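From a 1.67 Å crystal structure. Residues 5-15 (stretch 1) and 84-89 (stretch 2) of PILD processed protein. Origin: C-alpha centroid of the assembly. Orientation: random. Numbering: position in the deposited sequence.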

ATOM      1  N   ARG A   5       8.333   0.211 -11.975  1.00 25.93           N
ATOM      2  CA  ARG A   5       8.401  -0.426 -10.669  1.00 26.74           C
ATOM      3  C   ARG A   5       7.536   0.296  -9.636  1.00 23.76           C
ATOM      4  O   ARG A   5       7.007  -0.333  -8.721  1.00 24.88           O
ATOM      5  CB  ARG A   5       9.850  -0.498 -10.193  1.00 27.84           C
ATOM      6  CG  ARG A   5      10.693  -1.461 -11.004  1.00 30.61           C
ATOM      7  CD  ARG A   5      12.008  -1.733 -10.325  1.00 38.39           C
ATOM      8  NE  ARG A   5      12.864  -0.550 -10.287  1.00 39.57           N
ATOM      9  CZ  ARG A   5      13.894  -0.326 -11.101  1.00 47.82           C
ATOM     10  NH1 ARG A   5      14.224  -1.201 -12.043  1.00 45.83           N
ATOM     11  NH2 ARG A   5      14.604   0.786 -10.968  1.00 51.13           N
ATOM     12  N   ARG A   6       7.403   1.613  -9.781  1.00 24.61           N
ATOM     13  CA  ARG A   6       6.483   2.383  -8.948  1.00 22.00           C
ATOM     14  C   ARG A   6       5.059   1.897  -9.191  1.00 26.85           C
ATOM     15  O   ARG A   6       4.285   1.699  -8.255  1.00 23.98           O
ATOM     16  CB  ARG A   6       6.592   3.883  -9.246  1.00 24.46           C
ATOM     17  CG  ARG A   6       5.782   4.771  -8.291  1.00 25.42           C
ATOM     18  CD  ARG A   6       5.280   6.033  -8.982  1.00 26.28           C
ATOM     19  NE  ARG A   6       6.353   6.769  -9.632  1.00 30.48           N
ATOM     20  CZ  ARG A   6       6.185   7.641 -10.621  1.00 36.79           C
ATOM     21  NH1 ARG A   6       4.973   7.911 -11.091  1.00 36.58           N
ATOM     22  NH2 ARG A   6       7.238   8.250 -11.145  1.00 34.59           N
ATOM     23  N   PHE A   7       4.719   1.690 -10.458  1.00 28.54           N
ATOM     24  CA  PHE A   7       3.364   1.285 -10.804  1.00 26.82           C
ATOM     25  C   PHE A   7       3.115  -0.162 -10.370  1.00 27.16           C
ATOM     26  O   PHE A   7       2.004  -0.504  -9.951  1.00 27.87           O
ATOM     27  CB  PHE A   7       3.113   1.463 -12.303  1.00 29.84           C
ATOM     28  CG  PHE A   7       3.083   2.907 -12.758  1.00 31.01           C
ATOM     29  CD1 PHE A   7       2.559   3.909 -11.949  1.00 30.49           C
ATOM     30  CD2 PHE A   7       3.573   3.260 -14.003  1.00 34.62           C
ATOM     31  CE1 PHE A   7       2.534   5.225 -12.369  1.00 30.25           C
ATOM     32  CE2 PHE A   7       3.550   4.580 -14.431  1.00 35.03           C
ATOM     33  CZ  PHE A   7       3.027   5.561 -13.614  1.00 32.55           C
ATOM     34  N   ASP A   8       4.146  -1.001 -10.457  1.00 27.49           N
ATOM     35  CA  ASP A   8       4.077  -2.363  -9.922  1.00 27.72           C
ATOM     36  C   ASP A   8       3.748  -2.346  -8.433  1.00 25.61           C
ATOM     37  O   ASP A   8       2.924  -3.124  -7.955  1.00 26.76           O
ATOM     38  CB  ASP A   8       5.396  -3.111 -10.129  1.00 27.67           C
ATOM     39  CG  ASP A   8       5.617  -3.538 -11.566  1.00 37.21           C
ATOM     40  OD1 ASP A   8       4.648  -3.553 -12.358  1.00 39.88           O
ATOM     41  OD2 ASP A   8       6.774  -3.868 -11.894  1.00 37.03           O
ATOM     42  N   ALA A   9       4.421  -1.470  -7.698  1.00 23.69           N
ATOM     43  CA  ALA A   9       4.182  -1.337  -6.265  1.00 21.39           C
ATOM     44  C   ALA A   9       2.756  -0.874  -5.996  1.00 22.70           C
ATOM     45  O   ALA A   9       2.091  -1.372  -5.084  1.00 20.87           O
ATOM     46  CB  ALA A   9       5.186  -0.370  -5.651  1.00 20.79           C
ATOM     47  N   GLN A  10       2.286   0.073  -6.800  1.00 20.94           N
ATOM     48  CA  GLN A  10       0.920   0.564  -6.679  1.00 21.98           C
ATOM     49  C   GLN A  10      -0.077  -0.567  -6.886  1.00 24.78           C
ATOM     50  O   GLN A  10      -1.043  -0.697  -6.135  1.00 24.65           O
ATOM     51  CB  GLN A  10       0.660   1.691  -7.680  1.00 19.60           C
ATOM     52  CG  GLN A  10       1.316   3.002  -7.289  1.00 22.63           C
ATOM     53  CD  GLN A  10       1.224   4.072  -8.355  1.00 28.26           C
ATOM     54  OE1 GLN A  10       0.372   4.022  -9.247  1.00 25.50           O
ATOM     55  NE2 GLN A  10       2.111   5.057  -8.269  1.00 26.03           N
ATOM     56  N   GLN A  11       0.167  -1.391  -7.898  1.00 23.69           N
ATOM     57  CA  GLN A  11      -0.729  -2.500  -8.200  1.00 25.15           C
ATOM     58  C   GLN A  11      -0.796  -3.473  -7.036  1.00 25.06           C
ATOM     59  O   GLN A  11      -1.844  -4.046  -6.761  1.00 25.26           O
ATOM     60  CB  GLN A  11      -0.275  -3.225  -9.463  1.00 26.95           C
ATOM     61  CG  GLN A  11      -0.541  -2.456 -10.741  1.00 36.94           C
ATOM     62  CD  GLN A  11      -0.013  -3.176 -11.968  1.00 53.24           C
ATOM     63  OE1 GLN A  11       1.196  -3.285 -12.165  1.00 48.61           O
ATOM     64  NE2 GLN A  11      -0.922  -3.678 -12.793  1.00 70.34           N
ATOM     65  N   TYR A  12       0.323  -3.634  -6.336  1.00 23.60           N
ATOM     66  CA  TYR A  12       0.391  -4.576  -5.229  1.00 22.82           C
ATOM     67  C   TYR A  12      -0.316  -4.015  -4.009  1.00 20.09           C
ATOM     68  O   TYR A  12      -0.942  -4.763  -3.260  1.00 23.57           O
ATOM     69  CB  TYR A  12       1.843  -4.907  -4.895  1.00 22.63           C
ATOM     70  CG  TYR A  12       2.004  -5.940  -3.807  1.00 28.65           C
ATOM     71  CD1 TYR A  12       1.469  -7.207  -3.945  1.00 29.48           C
ATOM     72  CD2 TYR A  12       2.713  -5.654  -2.647  1.00 28.75           C
ATOM     73  CE1 TYR A  12       1.618  -8.158  -2.960  1.00 30.48           C
ATOM     74  CE2 TYR A  12       2.870  -6.603  -1.657  1.00 31.26           C
ATOM     75  CZ  TYR A  12       2.321  -7.855  -1.820  1.00 29.45           C
ATOM     76  OH  TYR A  12       2.474  -8.810  -0.843  1.00 31.89           O
ATOM     77  N   LEU A  13      -0.207  -2.705  -3.803  1.00 20.57           N
ATOM     78  CA  LEU A  13      -0.949  -2.048  -2.727  1.00 18.46           C
ATOM     79  C   LEU A  13      -2.440  -2.229  -2.963  1.00 20.26           C
ATOM     80  O   LEU A  13      -3.198  -2.445  -2.018  1.00 20.66           O
ATOM     81  CB  LEU A  13      -0.603  -0.564  -2.637  1.00 20.44           C
ATOM     82  CG  LEU A  13       0.834  -0.252  -2.196  1.00 22.74           C
ATOM     83  CD1 LEU A  13       1.114   1.231  -2.323  1.00 22.82           C
ATOM     84  CD2 LEU A  13       1.060  -0.701  -0.779  1.00 21.79           C
ATOM     85  N   VAL A  14      -2.848  -2.157  -4.228  1.00 19.54           N
ATOM     86  CA  VAL A  14      -4.267  -2.249  -4.569  1.00 19.47           C
ATOM     87  C   VAL A  14      -4.804  -3.653  -4.302  1.00 25.02           C
ATOM     88  O   VAL A  14      -5.839  -3.801  -3.657  1.00 21.54           O
ATOM     89  CB  VAL A  14      -4.510  -1.835  -6.039  1.00 21.90           C
ATOM     90  CG1 VAL A  14      -5.899  -2.265  -6.533  1.00 22.53           C
ATOM     91  CG2 VAL A  14      -4.353  -0.331  -6.171  1.00 24.11           C
ATOM     92  N   THR A  15      -4.109  -4.688  -4.765  1.00 24.14           N
ATOM     93  CA  THR A  15      -4.614  -6.041  -4.541  1.00 23.91           C
ATOM     94  C   THR A  15      -4.554  -6.354  -3.042  1.00 23.49           C
ATOM     95  O   THR A  15      -5.378  -7.109  -2.523  1.00 22.41           O
ATOM     96  CB  THR A  15      -3.847  -7.097  -5.359  1.00 33.16           C
ATOM     97  OG1 THR A  15      -2.446  -6.981  -5.120  1.00 32.12           O
ATOM     98  CG2 THR A  15      -4.121  -6.912  -6.842  1.00 39.01           C
TER
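Stretch 2, residues 84-89: TNCWSH

The C-terminal segment packs in irregular form against one side of a helix, held by three hydrogen bonds, two of them made by the side-chain amide of Gln 10 and the third by Arg 6, and by aromatic rings laid over aliphatic side-chain carbons. Residues 5-15 are helical, with i to i+4 backbone bonds such as Val 14 N to Gln 10 O at 3.0 Å; residues 84-89 form no regular helix or strand, so no crossing angle is assigned. Direction follows from the nearest CA atoms: Arg 6 CA lies 8.6 Å from Cys 86 CA, Phe 7 CA 7.0 Å from Ser 88 CA and Gln 10 CA 6.4 Å from His 89 CA, so the two chains advance in the same sense and converge.

The Gln 10 amide brackets Trp 87: NE2 donates to Cys 86 O (3.0 Å, 162°), and OE1 accepts from Ser 88 N (3.0 Å, 169°). Cys 86 O also accepts from Arg 6 NH1 (3.2 Å, 149°). Gln 10 CG sits 3.6 Å from the centroid of the six-membered ring of Trp 87, 11° off its normal, while Leu 13 CD1 reaches Trp 87 CH2 at 3.7 Å. Likewise, Gln 11 CG lies over the His 89 ring, 3.7 Å from its centroid and 13° off the normal. Phe 7 CE1 approaches Ser 88 OG at 3.4 Å.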

ATOM      1  N   THR A  84      -1.145  13.848  -6.018  1.00 38.73           N
ATOM      2  CA  THR A  84      -1.058  14.264  -7.413  1.00 38.45           C
ATOM      3  C   THR A  84       0.267  13.800  -8.016  1.00 36.96           C
ATOM      4  O   THR A  84       1.211  13.483  -7.286  1.00 31.36           O
ATOM      5  CB  THR A  84      -1.207  15.805  -7.553  1.00 46.23           C
ATOM      6  OG1 THR A  84      -0.167  16.468  -6.822  1.00 51.23           O
ATOM      7  CG2 THR A  84      -2.564  16.271  -7.019  1.00 44.01           C
ATOM      8  N   ASN A  85       0.296  13.705  -9.345  1.00 35.02           N
ATOM      9  CA  ASN A  85       1.518  13.447 -10.119  1.00 34.64           C
ATOM     10  C   ASN A  85       2.111  12.034 -10.046  1.00 35.45           C
ATOM     11  O   ASN A  85       3.118  11.778 -10.703  1.00 34.50           O
ATOM     12  CB  ASN A  85       2.623  14.426  -9.698  1.00 33.41           C
ATOM     13  CG  ASN A  85       2.171  15.872  -9.717  1.00 40.59           C
ATOM     14  OD1 ASN A  85       1.407  16.291 -10.589  1.00 47.22           O
ATOM     15  ND2 ASN A  85       2.655  16.651  -8.757  1.00 41.18           N
ATOM     16  N   CYS A  86       1.519  11.118  -9.285  1.00 27.54           N
ATOM     17  CA  CYS A  86       2.220   9.862  -8.975  1.00 25.38           C
ATOM     18  C   CYS A  86       1.466   8.574  -9.247  1.00 27.08           C
ATOM     19  O   CYS A  86       2.036   7.621  -9.784  1.00 27.47           O
ATOM     20  CB  CYS A  86       2.644   9.883  -7.515  1.00 24.64           C
ATOM     21  SG  CYS A  86       4.030  11.004  -7.259  1.00 27.40           S
ATOM     22  N   TRP A  87       0.195   8.542  -8.867  1.00 27.21           N
ATOM     23  CA  TRP A  87      -0.602   7.322  -8.942  1.00 24.19           C
ATOM     24  C   TRP A  87      -1.301   7.155 -10.290  1.00 28.50           C
ATOM     25  O   TRP A  87      -1.810   8.117 -10.865  1.00 29.51           O
ATOM     26  CB  TRP A  87      -1.633   7.315  -7.814  1.00 25.99           C
ATOM     27  CG  TRP A  87      -1.096   6.796  -6.512  1.00 23.14           C
ATOM     28  CD1 TRP A  87      -0.360   7.487  -5.590  1.00 23.59           C
ATOM     29  CD2 TRP A  87      -1.269   5.476  -5.979  1.00 23.53           C
ATOM     30  NE1 TRP A  87      -0.062   6.675  -4.518  1.00 22.06           N
ATOM     31  CE2 TRP A  87      -0.609   5.438  -4.733  1.00 22.30           C
ATOM     32  CE3 TRP A  87      -1.918   4.325  -6.435  1.00 26.71           C
ATOM     33  CZ2 TRP A  87      -0.576   4.293  -3.942  1.00 21.45           C
ATOM     34  CZ3 TRP A  87      -1.880   3.187  -5.651  1.00 23.38           C
ATOM     35  CH2 TRP A  87      -1.220   3.179  -4.416  1.00 23.42           C
ATOM     36  N   SER A  88      -1.314   5.918 -10.781  1.00 27.85           N
ATOM     37  CA  SER A  88      -1.990   5.570 -12.026  1.00 29.19           C
ATOM     38  C   SER A  88      -2.855   4.329 -11.838  1.00 30.84           C
ATOM     39  O   SER A  88      -3.285   3.710 -12.814  1.00 35.33           O
ATOM     40  CB  SER A  88      -0.964   5.339 -13.141  1.00 33.05           C
ATOM     41  OG  SER A  88      -0.383   6.563 -13.546  1.00 40.78           O
ATOM     42  N   HIS A  89      -3.114   3.985 -10.578  1.00 26.68           N
ATOM     43  CA  HIS A  89      -3.892   2.804 -10.219  1.00 29.86           C
ATOM     44  C   HIS A  89      -4.744   3.089  -8.992  1.00 27.44           C
ATOM     45  O   HIS A  89      -5.574   2.272  -8.581  1.00 26.84           O
ATOM     46  CB  HIS A  89      -2.973   1.610  -9.947  1.00 32.52           C
ATOM     47  CG  HIS A  89      -2.166   1.189 -11.132  1.00 40.96           C
ATOM     48  ND1 HIS A  89      -2.637   0.297 -12.073  1.00 48.65           N
ATOM     49  CD2 HIS A  89      -0.924   1.543 -11.538  1.00 42.87           C
ATOM     50  CE1 HIS A  89      -1.717   0.117 -13.003  1.00 53.85           C
ATOM     51  NE2 HIS A  89      -0.669   0.863 -12.703  1.00 48.30           N
ATOM     52  OXT HIS A  89      -4.611   4.148  -8.379  1.00 30.51           O
TER